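Local coordinates for putative integron gene cassette protein (Uncultured bacterium, PDB 3GHJ), which is of unknown function but belongs to the glyoxalase/bleomycin resistance protein/dioxygenase superfamily and is probably encoded by a mobile integron gene cassette, at residues W63-V68 / M74-E79. The protein carries 1 engineered substitution. Numbering follows the deposited sequence.
Sequences WNFLWV and MVVLQE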
ATOM      1  N   TRP A  63      -4.809 -16.254   5.263  1.00 14.89           N
ATOM      2  CA  TRP A  63      -4.506 -15.122   4.389  1.00 14.17           C
ATOM      3  C   TRP A  63      -5.375 -15.219   3.147  1.00 13.25           C
ATOM      4  O   TRP A  63      -5.690 -16.317   2.678  1.00 15.27           O
ATOM      5  CB  TRP A  63      -3.045 -15.152   3.948  1.00 15.43           C
ATOM      6  CG  TRP A  63      -2.021 -14.890   5.031  1.00 18.65           C
ATOM      7  CD1 TRP A  63      -2.234 -14.848   6.377  1.00 19.74           C
ATOM      8  CD2 TRP A  63      -0.621 -14.663   4.837  1.00 21.73           C
ATOM      9  NE1 TRP A  63      -1.050 -14.595   7.035  1.00 21.09           N
ATOM     10  CE2 TRP A  63      -0.045 -14.479   6.111  1.00 21.98           C
ATOM     11  CE3 TRP A  63       0.202 -14.590   3.707  1.00 23.48           C
ATOM     12  CZ2 TRP A  63       1.317 -14.226   6.287  1.00 24.14           C
ATOM     13  CZ3 TRP A  63       1.555 -14.339   3.884  1.00 25.23           C
ATOM     14  CH2 TRP A  63       2.097 -14.160   5.164  1.00 24.73           C
ATOM     15  N   ASN A  64      -5.748 -14.071   2.595  1.00 11.89           N
ATOM     16  CA  ASN A  64      -6.483 -14.034   1.337  1.00 11.31           C
ATOM     17  C   ASN A  64      -5.870 -12.972   0.439  1.00 10.87           C
ATOM     18  O   ASN A  64      -5.889 -11.785   0.776  1.00 10.14           O
ATOM     19  CB  ASN A  64      -7.968 -13.759   1.582  1.00 11.73           C
ATOM     20  CG  ASN A  64      -8.839 -14.110   0.378  1.00 11.46           C
ATOM     21  OD1 ASN A  64      -8.342 -14.598  -0.634  1.00 12.70           O
ATOM     22  ND2 ASN A  64     -10.141 -13.856   0.490  1.00 12.76           N
ATOM     23  N   PHE A  65      -5.307 -13.407  -0.684  1.00 10.23           N
ATOM     24  CA  PHE A  65      -4.691 -12.527  -1.674  1.00  9.90           C
ATOM     25  C   PHE A  65      -5.750 -12.165  -2.697  1.00  9.22           C
ATOM     26  O   PHE A  65      -6.251 -13.044  -3.412  1.00 10.90           O
ATOM     27  CB  PHE A  65      -3.549 -13.252  -2.409  1.00 10.49           C
ATOM     28  CG  PHE A  65      -2.419 -13.706  -1.520  1.00 11.63           C
ATOM     29  CD1 PHE A  65      -2.564 -14.813  -0.689  1.00 12.31           C
ATOM     30  CD2 PHE A  65      -1.193 -13.051  -1.556  1.00 11.72           C
ATOM     31  CE1 PHE A  65      -1.509 -15.243   0.106  1.00 13.38           C
ATOM     32  CE2 PHE A  65      -0.132 -13.478  -0.763  1.00 13.81           C
ATOM     33  CZ  PHE A  65      -0.292 -14.572   0.065  1.00 13.44           C
ATOM     34  N   LEU A  66      -6.088 -10.881  -2.775  1.00  9.61           N
ATOM     35  CA  LEU A  66      -7.158 -10.389  -3.645  1.00  9.07           C
ATOM     36  C   LEU A  66      -6.614  -9.409  -4.677  1.00  9.02           C
ATOM     37  O   LEU A  66      -5.727  -8.605  -4.369  1.00 10.00           O
ATOM     38  CB  LEU A  66      -8.235  -9.696  -2.809  1.00  9.75           C
ATOM     39  CG  LEU A  66      -8.933 -10.576  -1.776  1.00 10.09           C
ATOM     40  CD1 LEU A  66      -9.850  -9.711  -0.946  1.00 11.27           C
ATOM     41  CD2 LEU A  66      -9.704 -11.723  -2.450  1.00 11.44           C
ATOM     42  N   TRP A  67      -7.150  -9.448  -5.890  1.00  9.67           N
ATOM     43  CA  TRP A  67      -6.681  -8.604  -6.980  1.00  9.90           C
ATOM     44  C   TRP A  67      -7.480  -7.321  -7.114  1.00 10.30           C
ATOM     45  O   TRP A  67      -8.714  -7.325  -7.031  1.00 11.55           O
ATOM     46  CB  TRP A  67      -6.783  -9.338  -8.320  1.00 10.75           C
ATOM     47  CG  TRP A  67      -5.833 -10.472  -8.505  1.00 11.71           C
ATOM     48  CD1 TRP A  67      -6.097 -11.801  -8.334  1.00 13.52           C
ATOM     49  CD2 TRP A  67      -4.464 -10.383  -8.922  1.00 12.06           C
ATOM     50  NE1 TRP A  67      -4.978 -12.543  -8.619  1.00 14.38           N
ATOM     51  CE2 TRP A  67      -3.963 -11.699  -8.989  1.00 14.15           C
ATOM     52  CE3 TRP A  67      -3.617  -9.318  -9.254  1.00 13.43           C
ATOM     53  CZ2 TRP A  67      -2.647 -11.982  -9.361  1.00 15.27           C
ATOM     54  CZ3 TRP A  67      -2.313  -9.597  -9.628  1.00 13.85           C
ATOM     55  CH2 TRP A  67      -1.839 -10.923  -9.681  1.00 15.59           C
ATOM     56  N   VAL A  68      -6.758  -6.233  -7.352  1.00 10.63           N
ATOM     57  CA  VAL A  68      -7.332  -4.918  -7.607  1.00 11.69           C
ATOM     58  C   VAL A  68      -7.178  -4.572  -9.084  1.00 12.21           C
ATOM     59  O   VAL A  68      -6.073  -4.642  -9.636  1.00 13.17           O
ATOM     60  CB  VAL A  68      -6.594  -3.836  -6.781  1.00 11.75           C
ATOM     61  CG1 VAL A  68      -7.213  -2.458  -7.011  1.00 13.72           C
ATOM     62  CG2 VAL A  68      -6.611  -4.207  -5.300  1.00 11.82           C
HETATM   63  N   MSE A  74      -2.922  -5.459  -5.551  1.00  8.37           N
HETATM   64  CA  MSE A  74      -3.288  -6.601  -4.728  1.00  8.66           C
HETATM   65  C   MSE A  74      -3.377  -6.191  -3.273  1.00  8.38           C
HETATM   66  O   MSE A  74      -2.590  -5.369  -2.801  1.00  9.40           O
HETATM   67  CB  MSE A  74      -2.254  -7.712  -4.891  1.00 10.60           C
HETATM   68  CG  MSE A  74      -2.408  -8.918  -3.975  1.00 11.41           C
HETATM   69 SE   MSE A  74      -1.285 -10.420  -4.540  0.79 15.01          SE
HETATM   70  CE  MSE A  74      -2.403 -11.047  -5.980  1.00 15.75           C
ATOM     71  N   VAL A  75      -4.380  -6.698  -2.564  0.65  7.57           N
ATOM     72  CA  VAL A  75      -4.348  -6.632  -1.115  0.65  8.51           C
ATOM     73  C   VAL A  75      -4.196  -8.047  -0.594  0.65  8.28           C
ATOM     74  O   VAL A  75      -4.736  -8.993  -1.171  0.65  9.44           O
ATOM     75  CB  VAL A  75      -5.600  -5.964  -0.499  0.65 11.09           C
ATOM     76  CG1 VAL A  75      -5.666  -4.491  -0.882  0.65 11.20           C
ATOM     77  CG2 VAL A  75      -6.865  -6.698  -0.906  0.65 12.52           C
ATOM     78  N   VAL A  76      -3.426  -8.194   0.475  1.00  8.75           N
ATOM     79  CA  VAL A  76      -3.291  -9.473   1.159  1.00  9.31           C
ATOM     80  C   VAL A  76      -3.902  -9.338   2.546  1.00  8.95           C
ATOM     81  O   VAL A  76      -3.328  -8.706   3.432  1.00  9.94           O
ATOM     82  CB  VAL A  76      -1.821  -9.941   1.284  1.00 11.25           C
ATOM     83  CG1 VAL A  76      -1.780 -11.376   1.830  1.00 13.28           C
ATOM     84  CG2 VAL A  76      -1.108  -9.848  -0.062  1.00 12.99           C
ATOM     85  N   LEU A  77      -5.086  -9.907   2.731  1.00  8.47           N
ATOM     86  CA  LEU A  77      -5.719  -9.865   4.034  1.00  8.92           C
ATOM     87  C   LEU A  77      -5.090 -10.943   4.905  1.00  9.96           C
ATOM     88  O   LEU A  77      -4.953 -12.087   4.474  1.00 12.21           O
ATOM     89  CB  LEU A  77      -7.226 -10.100   3.905  1.00  9.87           C
ATOM     90  CG  LEU A  77      -7.977  -9.212   2.906  1.00  9.31           C
ATOM     91  CD1 LEU A  77      -9.456  -9.577   2.913  1.00 10.40           C
ATOM     92  CD2 LEU A  77      -7.795  -7.731   3.230  1.00 10.20           C
ATOM     93  N   GLN A  78      -4.687 -10.577   6.116  1.00  9.61           N
ATOM     94  CA  GLN A  78      -4.032 -11.530   7.014  1.00 10.46           C
ATOM     95  C   GLN A  78      -4.720 -11.489   8.362  1.00 10.59           C
ATOM     96  O   GLN A  78      -4.726 -10.457   9.021  1.00 10.63           O
ATOM     97  CB  GLN A  78      -2.556 -11.163   7.174  1.00 12.43           C
ATOM     98  CG  GLN A  78      -1.799 -11.170   5.856  1.00 14.87           C
ATOM     99  CD  GLN A  78      -0.364 -10.695   5.979  1.00 17.86           C
ATOM    100  OE1 GLN A  78       0.527 -11.189   5.283  1.00 22.90           O
ATOM    101  NE2 GLN A  78      -0.135  -9.726   6.850  1.00 18.00           N
ATOM    102  N   GLU A  79      -5.317 -12.601   8.774  1.00 11.75           N
ATOM    103  CA  GLU A  79      -6.039 -12.603  10.033  1.00 14.24           C
ATOM    104  C   GLU A  79      -5.109 -12.521  11.237  1.00 18.86           C
ATOM    105  O   GLU A  79      -4.146 -13.283  11.349  1.00 19.80           O
ATOM    106  CB  GLU A  79      -6.925 -13.841  10.148  1.00 15.79           C
ATOM    107  CG  GLU A  79      -7.940 -13.756  11.269  1.00 17.45           C
ATOM    108  CD  GLU A  79      -8.869 -14.948  11.275  1.00 19.12           C
ATOM    109  OE1 GLU A  79      -8.438 -16.036  11.716  1.00 21.56           O
ATOM    110  OE2 GLU A  79     -10.024 -14.801  10.832  1.00 19.61           O
TER
HETATM  111  O   HOH W   1      -2.541 -14.676   9.497  1.00 30.38           O
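Strands 63-68 and 74-79 form the closing antiparallel hairpin of the first βαβββ module of this vicinal-oxygen-chelate-type fold, central in its four-stranded sheet, with Trp63 paired to Gln78 at one end and Trp67 to selenomethionine Met74 at the other. Two hydrogen-bonded pairs hold the backbones. Asn64 N to Leu77 O and Leu77 N to Asn64 O are both 2.8 Å, whereas Leu66 N reaches Val75 O at 2.8 Å almost straight (178°) and Val75 N returns a more bent bond to Leu66 O.

The three non-hydrogen-bonded pairs put an aliphatic group over each aromatic ring of one sheet face. Gln78 CG sits 3.6 Å from the centroid of the Trp63 five-membered ring, only 3° off its normal. Val76 CG1 lies 3.8 Å from the Phe65 centroid. Met74, bent at chi3 (-79°), folds its methyl CE onto the six-membered ring of Trp67, 3.4 Å from the centroid; its selenium meanwhile meets the Phe65 edge, 4.0 Å from CD2. A water at the edge of the indole accepts a weak bond from Trp63 NE1 and donates to Glu79 O.

Leu66 and Leu77 turn to the other face, against helix 39-49. CH-pi and selenium-aromatic contacts thus link the side chains of the aromatic face, where Phe65 (edge-to-face) and Met74 also meet Trp120 of the second subunit, an aromatic and apolar meeting rather than a charged one.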